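Local coordinates for immunoglobulin-like protein (PDB 3N6Y), which is of unknown function but has an immunoglobulin-like beta-sandwich fold of the E-set clan and probably carries a signal peptide in its natural form, at residues R55-G60 / A98-M103; S59-G64 / Q92-G97; T69-T74 / R119-Q124; G15-R20 / G49-M54. All coordinates share one frame; numbering follows the deposited sequence.

Contact 1: residues R55-G60 / A98-M103; sequences RYQLSG and APTDVM
Tyr56 and Asp101 face each other as an antiparallel hydrogen-bonded pair. Two backbone bonds join them. Asp101 N donates to Tyr56 O at 2.8 Å, and Tyr56 N donates to Asp101 O at 3.0 Å. The neighbouring pair, Arg55 and Val102, is non-hydrogen-bonded. There the CA of Arg55 makes a CA-H...O contact with Asp101 O.

The side-chain packing differs between the two faces. On the face of Tyr56 and Asp101, the tyrosine CG sits between the backbone N and the carbonyl carbon, chi1 37°. The ring lies with Asp101 O over one face, 3.6 Å above the ring plane and over its centre. Asp101 CB meets ring atom CE2 of Tyr56 at 3.4 Å, and the ring and carboxylate planes are 8° apart. Leu58 CD1 touches the carboxylate at OD1. On the face of Arg55 and Val102, the two side chains run side by side, with Arg55 CG 3.9 Å from Val102 CG2. The guanidinium goes on to Glu13 and Gln36.

Waters complete the polar contacts. One donates to Val102 O. Another donates to both Gln57 OE1 and Pro99 O. A third accepts from Leu58 N and lies 2.7 Å from Asp101 OD1, to which it can donate. OD1 also forms a salt bridge with Lys61, which would be expected to favour the charged carboxylate.

Tyr56, Leu58 and Met103 also touch side chains of other strands. Such an antiparallel strand pair with one face turned to the core is characteristic of an immunoglobulin-like beta-sandwich.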
loop_
_atom_site.group_PDB
_atom_site.type_symbol
_atom_site.label_atom_id
_atom_site.label_comp_id
_atom_site.label_asym_id
_atom_site.label_seq_id
_atom_site.Cartn_x
_atom_site.Cartn_y
_atom_site.Cartn_z
ATOM N N ARG A 55 4.594 -3.786 -3.558
ATOM C CA ARG A 55 4.564 -5.214 -3.316
ATOM C C ARG A 55 5.956 -5.545 -2.782
ATOM O O ARG A 55 6.976 -5.065 -3.291
ATOM C CB ARG A 55 4.221 -6.021 -4.561
ATOM C CG ARG A 55 4.129 -7.516 -4.285
ATOM C CD ARG A 55 3.420 -8.245 -5.403
ATOM N NE ARG A 55 4.178 -8.078 -6.651
ATOM C CZ ARG A 55 3.636 -8.103 -7.863
ATOM N NH1 ARG A 55 2.340 -8.299 -8.036
ATOM N NH2 ARG A 55 4.402 -7.905 -8.919
ATOM N N TYR A 56 6.006 -6.343 -1.740
ATOM C CA TYR A 56 7.235 -6.587 -0.992
ATOM C C TYR A 56 7.196 -7.981 -0.353
ATOM O O TYR A 56 6.134 -8.636 -0.280
ATOM C CB TYR A 56 7.469 -5.493 0.084
ATOM C CG TYR A 56 6.207 -5.011 0.761
ATOM C CD1 TYR A 56 5.473 -3.967 0.227
ATOM C CD2 TYR A 56 5.718 -5.632 1.911
ATOM C CE1 TYR A 56 4.316 -3.543 0.812
ATOM C CE2 TYR A 56 4.577 -5.199 2.506
ATOM C CZ TYR A 56 3.857 -4.163 1.937
ATOM O OH TYR A 56 2.682 -3.720 2.480
ATOM N N GLN A 57 8.350 -8.434 0.100
ATOM C CA GLN A 57 8.488 -9.709 0.808
ATOM C C GLN A 57 8.977 -9.434 2.225
ATOM O O GLN A 57 9.857 -8.559 2.435
ATOM C CB GLN A 57 9.475 -10.629 0.098
ATOM C CG GLN A 57 9.146 -10.914 -1.345
ATOM C CD GLN A 57 10.280 -11.642 -2.034
ATOM O OE1 GLN A 57 10.527 -12.799 -1.748
ATOM N NE2 GLN A 57 11.014 -10.937 -2.897
ATOM N N LEU A 58 8.333 -10.110 3.184
ATOM C CA LEU A 58 8.697 -10.031 4.596
ATOM C C LEU A 58 9.172 -11.389 5.131
ATOM O O LEU A 58 8.461 -12.401 5.005
ATOM C CB LEU A 58 7.496 -9.587 5.424
ATOM C CG LEU A 58 6.919 -8.197 5.130
ATOM C CD1 LEU A 58 5.569 -7.966 5.903
ATOM C CD2 LEU A 58 7.984 -7.104 5.437
ATOM N N SER A 59 10.351 -11.383 5.762
ATOM C CA SER A 59 10.846 -12.536 6.510
ATOM C C SER A 59 10.394 -12.393 7.970
ATOM O O SER A 59 10.145 -11.262 8.444
ATOM C CB SER A 59 12.377 -12.607 6.438
ATOM O OG SER A 59 12.994 -11.432 6.985
ATOM N N GLY A 60 10.308 -13.527 8.686
ATOM C CA GLY A 60 10.005 -13.512 10.128
ATOM C C GLY A 60 8.540 -13.447 10.529
ATOM O O GLY A 60 8.216 -13.380 11.729
ATOM N N ALA A 98 2.162 -16.446 3.217
ATOM C CA ALA A 98 2.019 -15.592 2.015
ATOM C C ALA A 98 3.366 -15.103 1.477
ATOM O O ALA A 98 4.106 -14.387 2.179
ATOM C CB ALA A 98 1.056 -14.399 2.298
ATOM N N PRO A 99 3.723 -15.497 0.236
ATOM C CA PRO A 99 5.066 -15.104 -0.251
ATOM C C PRO A 99 5.307 -13.583 -0.420
ATOM O O PRO A 99 6.408 -13.117 -0.248
ATOM C CB PRO A 99 5.187 -15.845 -1.585
ATOM C CG PRO A 99 3.833 -16.162 -1.991
ATOM C CD PRO A 99 3.021 -16.354 -0.741
ATOM N N THR A 100 4.254 -12.847 -0.753
ATOM C CA THR A 100 4.340 -11.413 -0.905
ATOM C C THR A 100 3.224 -10.746 -0.115
ATOM O O THR A 100 2.170 -11.319 0.147
ATOM C CB THR A 100 4.236 -10.955 -2.369
ATOM O OG1 THR A 100 2.994 -11.384 -2.916
ATOM C CG2 THR A 100 5.363 -11.546 -3.205
ATOM N N ASP A 101 3.485 -9.493 0.223
ATOM C CA ASP A 101 2.537 -8.612 0.878
ATOM C C ASP A 101 2.396 -7.364 -0.007
ATOM O O ASP A 101 3.307 -7.027 -0.714
ATOM C CB ASP A 101 3.080 -8.220 2.254
ATOM C CG ASP A 101 3.033 -9.367 3.255
ATOM O OD1 ASP A 101 3.945 -10.216 3.230
ATOM O OD2 ASP A 101 2.048 -9.413 4.030
ATOM N N VAL A 102 1.212 -6.792 -0.045
ATOM C CA VAL A 102 0.857 -5.695 -0.933
ATOM C C VAL A 102 0.210 -4.588 -0.139
ATOM O O VAL A 102 -0.552 -4.818 0.801
ATOM C CB VAL A 102 -0.127 -6.165 -1.998
ATOM C CG1 VAL A 102 -0.674 -4.993 -2.854
ATOM C CG2 VAL A 102 0.511 -7.231 -2.899
HETATM N N MSE A 103 0.548 -3.378 -0.518
HETATM C CA MSE A 103 -0.160 -2.175 -0.065
HETATM C C MSE A 103 -0.508 -1.377 -1.318
HETATM O O MSE A 103 0.359 -0.763 -1.943
HETATM C CB MSE A 103 0.668 -1.315 0.891
HETATM C CG MSE A 103 -0.106 -0.101 1.311
HETATM SE SE MSE A 103 0.973 0.956 2.559
HETATM C CE MSE A 103 -0.345 2.400 2.742
HETATM O O HOH W 1 0.889 -5.202 3.227
HETATM O O HOH W 2 8.398 -14.241 -1.543
HETATM O O HOH W 3 6.101 -11.616 2.324
#

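Contact 2: residues S59-G64 / Q92-G97; sequences SGKQEG and QKLVPG
Lys61 reaches across to the 92-97 loop along its whole length. CB lies 3.9 Å from Pro96 CA. CG and CD pass Leu94 CD2, which comes within 3.7 Å of CD. The chain then bends at chi3, -73°, which places CE 3.4 Å from Val95 O. NZ at the tip donates to that same Val95 O at 3.0 Å, approaching from above the carbonyl plane. A water links NZ to Val95 N. NZ also forms a salt bridge with Asp101 and a hydrogen bond to Ala98 O, so the buried ammonium is gripped from several sides.

Both segments are loops at one end of the beta-sandwich. The 59-64 loop leaves strand 51-59 for strand 68-74, and the 92-97 loop joins strand 84-92 to strand 101-106. The contact therefore ties together two connections between strands.

At the exposed side, Lys93 NZ forms a salt bridge with Glu63 OE1 at 3.1 Å, meeting the oxygen nearly along its C-O axis. The other oxygen, Glu63 OE2, lies against the Pro96 ring, 3.4 Å from CD. Pro96 CB rests 3.4 Å from Lys61 O. Another water donates to both Glu63 OE1 and Leu94 O.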
loop_
_atom_site.group_PDB
_atom_site.type_symbol
_atom_site.label_atom_id
_atom_site.label_comp_id
_atom_site.label_asym_id
_atom_site.label_seq_id
_atom_site.Cartn_x
_atom_site.Cartn_y
_atom_site.Cartn_z
ATOM N N SER A 59 10.351 -11.383 5.762
ATOM C CA SER A 59 10.846 -12.536 6.510
ATOM C C SER A 59 10.394 -12.393 7.970
ATOM O O SER A 59 10.145 -11.262 8.444
ATOM C CB SER A 59 12.377 -12.607 6.438
ATOM O OG SER A 59 12.994 -11.432 6.985
ATOM N N GLY A 60 10.308 -13.527 8.686
ATOM C CA GLY A 60 10.005 -13.512 10.128
ATOM C C GLY A 60 8.540 -13.447 10.529
ATOM O O GLY A 60 8.216 -13.380 11.729
ATOM N N LYS A 61 7.640 -13.510 9.543
ATOM C CA LYS A 61 6.211 -13.389 9.821
ATOM C C LYS A 61 5.702 -14.589 10.651
ATOM O O LYS A 61 5.927 -15.752 10.281
ATOM C CB LYS A 61 5.403 -13.304 8.521
ATOM C CG LYS A 61 5.647 -12.026 7.712
ATOM C CD LYS A 61 4.615 -11.904 6.560
ATOM C CE LYS A 61 4.868 -12.874 5.442
ATOM N NZ LYS A 61 3.736 -12.746 4.459
ATOM N N GLN A 62 5.034 -14.302 11.768
ATOM C CA GLN A 62 4.534 -15.334 12.654
ATOM C C GLN A 62 3.118 -15.003 13.089
ATOM O O GLN A 62 2.664 -13.883 12.908
ATOM C CB GLN A 62 5.473 -15.504 13.865
ATOM C CG GLN A 62 6.798 -16.105 13.401
ATOM C CD GLN A 62 7.935 -16.003 14.397
ATOM O OE1 GLN A 62 8.182 -14.928 14.985
ATOM N NE2 GLN A 62 8.693 -17.109 14.535
ATOM N N GLU A 63 2.402 -16.007 13.609
ATOM C CA GLU A 63 0.988 -15.813 13.949
ATOM C C GLU A 63 0.754 -14.814 15.064
ATOM O O GLU A 63 -0.251 -14.104 15.058
ATOM C CB GLU A 63 0.339 -17.139 14.338
ATOM C CG GLU A 63 0.234 -18.144 13.251
ATOM C CD GLU A 63 -0.691 -17.720 12.105
ATOM O OE1 GLU A 63 -1.532 -16.804 12.265
ATOM O OE2 GLU A 63 -0.576 -18.335 11.039
ATOM N N GLY A 64 1.649 -14.764 16.038
ATOM C CA GLY A 64 1.428 -13.904 17.205
ATOM C C GLY A 64 1.984 -12.502 17.061
ATOM O O GLY A 64 2.045 -11.740 18.033
ATOM N N GLN A 92 -3.638 -5.027 8.779
ATOM C CA GLN A 92 -3.510 -6.290 8.048
ATOM C C GLN A 92 -2.781 -7.323 8.902
ATOM O O GLN A 92 -1.585 -7.161 9.185
ATOM C CB GLN A 92 -2.728 -6.070 6.737
ATOM C CG GLN A 92 -2.426 -7.353 5.918
ATOM C CD GLN A 92 -1.480 -7.101 4.710
ATOM O OE1 GLN A 92 -1.646 -6.126 3.985
ATOM N NE2 GLN A 92 -0.495 -7.987 4.503
ATOM N N LYS A 93 -3.475 -8.393 9.292
ATOM C CA LYS A 93 -2.796 -9.497 10.011
ATOM C C LYS A 93 -1.746 -10.139 9.086
ATOM O O LYS A 93 -2.004 -10.409 7.932
ATOM C CB LYS A 93 -3.805 -10.553 10.468
ATOM C CG LYS A 93 -3.186 -11.792 11.150
ATOM C CD LYS A 93 -4.191 -12.450 12.120
ATOM C CE LYS A 93 -3.788 -13.854 12.584
ATOM N NZ LYS A 93 -2.399 -13.978 13.141
ATOM N N LEU A 94 -0.550 -10.363 9.631
ATOM C CA LEU A 94 0.487 -11.057 8.913
ATOM C C LEU A 94 0.130 -12.529 8.696
ATOM O O LEU A 94 -0.343 -13.209 9.579
ATOM C CB LEU A 94 1.797 -10.948 9.703
ATOM C CG LEU A 94 2.408 -9.530 9.721
ATOM C CD1 LEU A 94 3.485 -9.509 10.802
ATOM C CD2 LEU A 94 2.957 -9.131 8.350
ATOM N N VAL A 95 0.358 -13.010 7.488
ATOM C CA VAL A 95 0.110 -14.413 7.133
ATOM C C VAL A 95 1.443 -15.047 6.820
ATOM O O VAL A 95 2.017 -14.769 5.786
ATOM C CB VAL A 95 -0.822 -14.498 5.909
ATOM C CG1 VAL A 95 -0.954 -15.882 5.415
ATOM C CG2 VAL A 95 -2.194 -13.864 6.256
ATOM N N PRO A 96 1.956 -15.912 7.715
ATOM C CA PRO A 96 3.325 -16.404 7.557
ATOM C C PRO A 96 3.616 -17.003 6.162
ATOM O O PRO A 96 4.684 -16.791 5.580
ATOM C CB PRO A 96 3.441 -17.462 8.671
ATOM C CG PRO A 96 2.485 -16.985 9.740
ATOM C CD PRO A 96 1.342 -16.366 8.975
ATOM N N GLY A 97 2.657 -17.687 5.587
ATOM C CA GLY A 97 2.932 -18.439 4.357
ATOM C C GLY A 97 2.602 -17.702 3.100
ATOM O O GLY A 97 2.742 -18.250 2.000
HETATM O O HOH W 4 1.160 -11.558 5.029
HETATM O O HOH W 5 0.017 -12.902 12.321
HETATM O O HOH W 6 -2.221 -15.152 9.891
#

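Contact 3: residues T69-T74 / R119-Q124; sequences TLLYLT and RLMVFQ
Leu71 N donates to Met121 O at 2.8 Å, with an N-H...O angle of 169°. The return bond runs from Met121 N to Leu71 O at 3.0 Å. The same two-way pairing recurs at Thr69 with Phe123 and at Leu73 with Arg119. Six backbone bonds thus join the strands. Between them lie the non-hydrogen-bonded pairs Leu70 with Val122 and Tyr72 with Leu120.

The two strands, 161° apart in direction, are neighbours inside the larger sheet of the immunoglobulin-like sandwich. Strand 84-92 flanks 68-74, and strand 127-136 flanks 116-124. Side chains alternate between the two faces.

Leu70, Tyr72, Leu120 and Val122 share the face turned to the other sheet, where all four touch Met103. Tyr72 CD2 lies 3.7 Å from Leu120 CG, and the two side chains cross obliquely. The hydroxyl of Tyr72 goes on to hydrogen-bond Ala104 O.

Thr69, Leu71, Leu73, Arg119, Met121 and Phe123 line the other face. Leu71 CG is anti to the backbone N, chi1 178°. From there its CD2 reaches Phe123 CE1 at 4.0 Å and the selenium of Met121, a selenomethionine, at 4.2 Å. Leu73 and Arg119 lie side by side, pointing the same way, with Leu73 CD1 4.0 Å from Arg119 CD. Beyond this apolar stem, Arg119 NE forms a salt bridge with Glu131 on strand 127-136.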
loop_
_atom_site.group_PDB
_atom_site.type_symbol
_atom_site.label_atom_id
_atom_site.label_comp_id
_atom_site.label_asym_id
_atom_site.label_seq_id
_atom_site.Cartn_x
_atom_site.Cartn_y
_atom_site.Cartn_z
ATOM N N THR A 69 0.169 -1.982 9.914
ATOM C CA THR A 69 -0.677 -0.801 9.717
ATOM C C THR A 69 -0.269 -0.207 8.352
ATOM O O THR A 69 0.893 0.218 8.141
ATOM C CB THR A 69 -0.495 0.250 10.814
ATOM O OG1 THR A 69 -0.819 -0.297 12.105
ATOM C CG2 THR A 69 -1.451 1.443 10.574
ATOM N N LEU A 70 -1.222 -0.182 7.424
ATOM C CA LEU A 70 -1.015 0.453 6.117
ATOM C C LEU A 70 -1.588 1.857 6.217
ATOM O O LEU A 70 -2.822 2.027 6.316
ATOM C CB LEU A 70 -1.703 -0.288 4.964
ATOM C CG LEU A 70 -1.171 -1.622 4.422
ATOM C CD1 LEU A 70 -0.862 -2.637 5.549
ATOM C CD2 LEU A 70 -2.206 -2.241 3.500
ATOM N N LEU A 71 -0.708 2.835 6.190
ATOM C CA LEU A 71 -1.076 4.241 6.385
ATOM C C LEU A 71 -1.004 4.912 5.042
ATOM O O LEU A 71 0.063 5.097 4.493
ATOM C CB LEU A 71 -0.123 4.936 7.345
ATOM C CG LEU A 71 -0.451 6.420 7.542
ATOM C CD1 LEU A 71 -1.882 6.576 8.210
ATOM C CD2 LEU A 71 0.647 7.106 8.357
ATOM N N TYR A 72 -2.159 5.252 4.475
ATOM C CA TYR A 72 -2.210 5.986 3.232
ATOM C C TYR A 72 -2.442 7.451 3.544
ATOM O O TYR A 72 -3.457 7.786 4.141
ATOM C CB TYR A 72 -3.423 5.542 2.409
ATOM C CG TYR A 72 -3.524 4.059 2.043
ATOM C CD1 TYR A 72 -3.897 3.101 2.965
ATOM C CD2 TYR A 72 -3.210 3.632 0.755
ATOM C CE1 TYR A 72 -3.978 1.764 2.623
ATOM C CE2 TYR A 72 -3.308 2.293 0.407
ATOM C CZ TYR A 72 -3.676 1.383 1.320
ATOM O OH TYR A 72 -3.788 0.040 0.943
ATOM N N LEU A 73 -1.505 8.307 3.193
ATOM C CA LEU A 73 -1.735 9.746 3.257
ATOM C C LEU A 73 -2.113 10.249 1.853
ATOM O O LEU A 73 -1.392 9.998 0.864
ATOM C CB LEU A 73 -0.468 10.437 3.746
ATOM C CG LEU A 73 0.001 10.130 5.161
ATOM C CD1 LEU A 73 1.371 10.918 5.426
ATOM C CD2 LEU A 73 -1.041 10.541 6.183
ATOM N N THR A 74 -3.197 11.014 1.794
ATOM C CA THR A 74 -3.814 11.418 0.548
ATOM C C THR A 74 -3.860 12.939 0.474
ATOM O O THR A 74 -3.651 13.601 1.494
ATOM C CB THR A 74 -5.231 10.854 0.358
ATOM O OG1 THR A 74 -6.188 11.720 0.986
ATOM C CG2 THR A 74 -5.369 9.465 0.974
ATOM N N ARG A 119 1.209 9.358 -0.203
ATOM C CA ARG A 119 2.327 8.728 0.463
ATOM C C ARG A 119 1.786 7.475 1.142
ATOM O O ARG A 119 0.933 7.562 2.022
ATOM C CB ARG A 119 2.982 9.734 1.449
ATOM C CG ARG A 119 4.081 9.137 2.348
ATOM C CD ARG A 119 4.709 10.184 3.281
ATOM N NE ARG A 119 6.001 9.801 3.842
ATOM C CZ ARG A 119 6.690 10.536 4.725
ATOM N NH1 ARG A 119 6.214 11.700 5.175
ATOM N NH2 ARG A 119 7.893 10.124 5.138
ATOM N N LEU A 120 2.277 6.302 0.727
ATOM C CA LEU A 120 1.848 4.995 1.228
ATOM C C LEU A 120 2.957 4.437 2.092
ATOM O O LEU A 120 4.127 4.378 1.664
ATOM C CB LEU A 120 1.604 4.050 0.038
ATOM C CG LEU A 120 0.185 4.124 -0.578
ATOM C CD1 LEU A 120 -0.221 5.542 -0.986
ATOM C CD2 LEU A 120 0.107 3.223 -1.784
HETATM N N MSE A 121 2.628 4.136 3.322
HETATM C CA MSE A 121 3.592 3.744 4.346
HETATM C C MSE A 121 3.110 2.493 5.021
HETATM O O MSE A 121 1.979 2.448 5.514
HETATM C CB MSE A 121 3.764 4.898 5.367
HETATM C CG MSE A 121 4.140 6.208 4.726
HETATM SE SE MSE A 121 4.169 7.630 6.081
HETATM C CE MSE A 121 6.061 7.422 6.606
ATOM N N VAL A 122 3.967 1.464 5.028
ATOM C CA VAL A 122 3.725 0.242 5.764
ATOM C C VAL A 122 4.509 0.226 7.074
ATOM O O VAL A 122 5.721 0.273 7.076
ATOM C CB VAL A 122 4.182 -1.042 4.986
ATOM C CG1 VAL A 122 3.719 -2.300 5.776
ATOM C CG2 VAL A 122 3.658 -1.048 3.617
ATOM N N PHE A 123 3.750 0.131 8.178
ATOM C CA PHE A 123 4.332 0.059 9.519
ATOM C C PHE A 123 4.026 -1.272 10.186
ATOM O O PHE A 123 2.946 -1.891 9.962
ATOM C CB PHE A 123 3.702 1.125 10.424
ATOM C CG PHE A 123 4.089 2.524 10.082
ATOM C CD1 PHE A 123 3.381 3.309 9.159
ATOM C CD2 PHE A 123 5.155 3.090 10.710
ATOM C CE1 PHE A 123 3.781 4.616 8.868
ATOM C CE2 PHE A 123 5.573 4.409 10.395
ATOM C CZ PHE A 123 4.859 5.154 9.496
ATOM N N GLN A 124 4.907 -1.681 11.103
ATOM C CA GLN A 124 4.506 -2.676 12.118
ATOM C C GLN A 124 4.646 -1.956 13.466
ATOM O O GLN A 124 5.809 -1.666 13.881
ATOM C CB GLN A 124 5.387 -3.915 12.065
ATOM C CG GLN A 124 4.905 -4.947 13.049
ATOM C CD GLN A 124 5.811 -6.146 13.212
ATOM O OE1 GLN A 124 7.040 -6.034 13.263
ATOM N NE2 GLN A 124 5.183 -7.328 13.348
#

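Contact 4: residues G15-R20 / G49-M54; sequences GVFESR and GTKFGM
In Phe17 CG is anti to the carbonyl carbon, chi1 -75°; in Lys51 CG is anti to the backbone N, chi1 173°. The lysine chain runs on extended and crosses the Phe17 ring obliquely, with CE over one face. CE is 3.5 Å above the ring plane, offset toward the rim. Its nearest ring atom is Phe17 CD2 at 3.6 Å. This is a CH-pi contact made by the aliphatic part of the lysine, whose NZ goes on to hydrogen-bond Gln36. The edge of the same ring meets backbone: Phe17 CE1 is 3.7 Å from Gly53 N, and CZ is 3.9 Å from Met54 O.

Backbone bonds hold the segments together. Gly15 N donates to Gly53 O, and Gly53 N to Gly15 O, each at 3.0 Å. Both glycines have backbone angles that would jam a side chain against the preceding carbonyl. Phe17 N donates to Lys51 O at 2.9 Å. A water extends the pairing by donating to Phe17 O and accepting from Lys51 N. Val16 and Phe52, next to the glycine pair, form a non-hydrogen-bonded pair. Phe52 turns its ring to the interior, where it packs edge-to-face with Phe134.

The chain turns a corner at Gly15. The short strand 16-17 bonds both to strand 38-40 and to strand 51-59. A strand bent at a glycine and paired antiparallel in this way is consistent with the sheets of an immunoglobulin-like beta-sandwich.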
loop_
_atom_site.group_PDB
_atom_site.type_symbol
_atom_site.label_atom_id
_atom_site.label_comp_id
_atom_site.label_asym_id
_atom_site.label_seq_id
_atom_site.Cartn_x
_atom_site.Cartn_y
_atom_site.Cartn_z
ATOM N N GLY A 15 4.772 1.023 -8.052
ATOM C CA GLY A 15 4.210 1.543 -9.284
ATOM C C GLY A 15 2.765 1.228 -9.552
ATOM O O GLY A 15 1.977 1.115 -8.617
ATOM N N VAL A 16 2.424 1.114 -10.831
ATOM C CA VAL A 16 1.085 0.895 -11.312
ATOM C C VAL A 16 0.908 -0.604 -11.585
ATOM O O VAL A 16 1.700 -1.204 -12.342
ATOM C CB VAL A 16 0.752 1.753 -12.568
ATOM C CG1 VAL A 16 -0.625 1.333 -13.155
ATOM C CG2 VAL A 16 0.762 3.253 -12.234
ATOM N N PHE A 17 -0.131 -1.171 -10.980
ATOM C CA PHE A 17 -0.497 -2.602 -11.097
ATOM C C PHE A 17 -1.231 -2.798 -12.388
ATOM O O PHE A 17 -2.152 -2.044 -12.719
ATOM C CB PHE A 17 -1.373 -3.064 -9.941
ATOM C CG PHE A 17 -0.622 -3.259 -8.642
ATOM C CD1 PHE A 17 -0.032 -2.190 -7.984
ATOM C CD2 PHE A 17 -0.546 -4.515 -8.047
ATOM C CE1 PHE A 17 0.640 -2.373 -6.756
ATOM C CE2 PHE A 17 0.125 -4.703 -6.839
ATOM C CZ PHE A 17 0.717 -3.630 -6.192
ATOM N N GLU A 18 -0.831 -3.818 -13.136
ATOM C CA GLU A 18 -1.432 -4.054 -14.444
ATOM C C GLU A 18 -2.367 -5.233 -14.355
ATOM O O GLU A 18 -2.040 -6.241 -13.745
ATOM C CB GLU A 18 -0.343 -4.306 -15.493
ATOM C CG GLU A 18 0.641 -3.161 -15.654
ATOM C CD GLU A 18 1.600 -3.374 -16.831
ATOM O OE1 GLU A 18 2.004 -4.529 -17.058
ATOM O OE2 GLU A 18 1.952 -2.383 -17.500
ATOM N N SER A 19 -3.554 -5.090 -14.921
ATOM C CA SER A 19 -4.505 -6.179 -14.941
ATOM C C SER A 19 -4.853 -6.458 -16.389
ATOM O O SER A 19 -4.687 -5.587 -17.243
ATOM C CB SER A 19 -5.762 -5.816 -14.140
ATOM O OG SER A 19 -6.412 -4.675 -14.681
ATOM N N ARG A 20 -5.325 -7.671 -16.662
ATOM C CA ARG A 20 -5.759 -8.043 -18.009
ATOM C C ARG A 20 -7.089 -8.785 -17.994
ATOM O O ARG A 20 -7.161 -9.927 -17.549
ATOM C CB ARG A 20 -4.686 -8.890 -18.688
ATOM C CG ARG A 20 -3.310 -8.208 -18.778
ATOM C CD ARG A 20 -2.697 -8.381 -20.163
ATOM N NE ARG A 20 -1.240 -8.432 -20.128
ATOM C CZ ARG A 20 -0.477 -8.778 -21.160
ATOM N NH1 ARG A 20 -1.020 -9.087 -22.338
ATOM N NH2 ARG A 20 0.842 -8.810 -21.011
ATOM N N GLY A 49 -9.931 3.332 -12.282
ATOM C CA GLY A 49 -9.466 2.003 -12.568
ATOM C C GLY A 49 -7.972 1.843 -12.358
ATOM O O GLY A 49 -7.461 0.762 -12.449
ATOM N N THR A 50 -7.274 2.932 -12.079
ATOM C CA THR A 50 -5.827 2.851 -11.841
ATOM C C THR A 50 -5.555 2.360 -10.435
ATOM O O THR A 50 -6.081 2.921 -9.497
ATOM C CB THR A 50 -5.184 4.224 -12.011
ATOM O OG1 THR A 50 -5.419 4.703 -13.327
ATOM C CG2 THR A 50 -3.636 4.218 -11.785
ATOM N N LYS A 51 -4.775 1.300 -10.320
ATOM C CA LYS A 51 -4.291 0.751 -9.051
ATOM C C LYS A 51 -2.793 0.958 -8.906
ATOM O O LYS A 51 -2.012 0.675 -9.826
ATOM C CB LYS A 51 -4.689 -0.727 -8.926
ATOM C CG LYS A 51 -4.113 -1.450 -7.732
ATOM C CD LYS A 51 -4.501 -2.931 -7.839
ATOM C CE LYS A 51 -3.775 -3.737 -6.787
ATOM N NZ LYS A 51 -4.071 -5.209 -6.910
ATOM N N PHE A 52 -2.367 1.493 -7.755
ATOM C CA PHE A 52 -0.969 1.730 -7.534
ATOM C C PHE A 52 -0.550 1.409 -6.099
ATOM O O PHE A 52 -1.391 1.307 -5.207
ATOM C CB PHE A 52 -0.565 3.189 -7.844
ATOM C CG PHE A 52 -1.239 4.214 -6.942
ATOM C CD1 PHE A 52 -2.550 4.622 -7.153
ATOM C CD2 PHE A 52 -0.561 4.731 -5.837
ATOM C CE1 PHE A 52 -3.154 5.523 -6.317
ATOM C CE2 PHE A 52 -1.160 5.666 -5.004
ATOM C CZ PHE A 52 -2.461 6.051 -5.236
ATOM N N GLY A 53 0.734 1.224 -5.904
ATOM C CA GLY A 53 1.274 0.970 -4.590
ATOM C C GLY A 53 2.549 0.170 -4.625
ATOM O O GLY A 53 3.371 0.342 -5.541
HETATM N N MSE A 54 2.716 -0.673 -3.622
HETATM C CA MSE A 54 3.911 -1.440 -3.325
HETATM C C MSE A 54 3.611 -2.951 -3.192
HETATM O O MSE A 54 2.526 -3.336 -2.694
HETATM C CB MSE A 54 4.559 -0.901 -2.020
HETATM C CG MSE A 54 5.283 0.435 -2.180
HETATM SE SE MSE A 54 6.059 0.925 -0.473
HETATM C CE MSE A 54 4.441 1.146 0.524
HETATM O O HOH W 7 -4.001 -0.109 -12.710
HETATM O O HOH W 8 -8.373 -2.059 -13.727
#

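Contacts 4 and 1 come in series along strand 51-59, with centres about 17 Å apart. Strand 101-106 lies beside it in the same sheet, and Met103 and Met54 pair through their backbones. Contact 2 starts where contact 1's first segment ends. The two share Ser59 and Gly60, and their centres are about 9 Å apart. The salt bridge of Lys61 with Asp101 connects them. Contact 3 lies in the other sheet, nearest the centre of the chain. Its segments alternate in sequence with those of contact 1. Met103, Met54 and Tyr56 touch Val122 across the interface, so the contacts together join both sheets of the sandwich and close one end with loops.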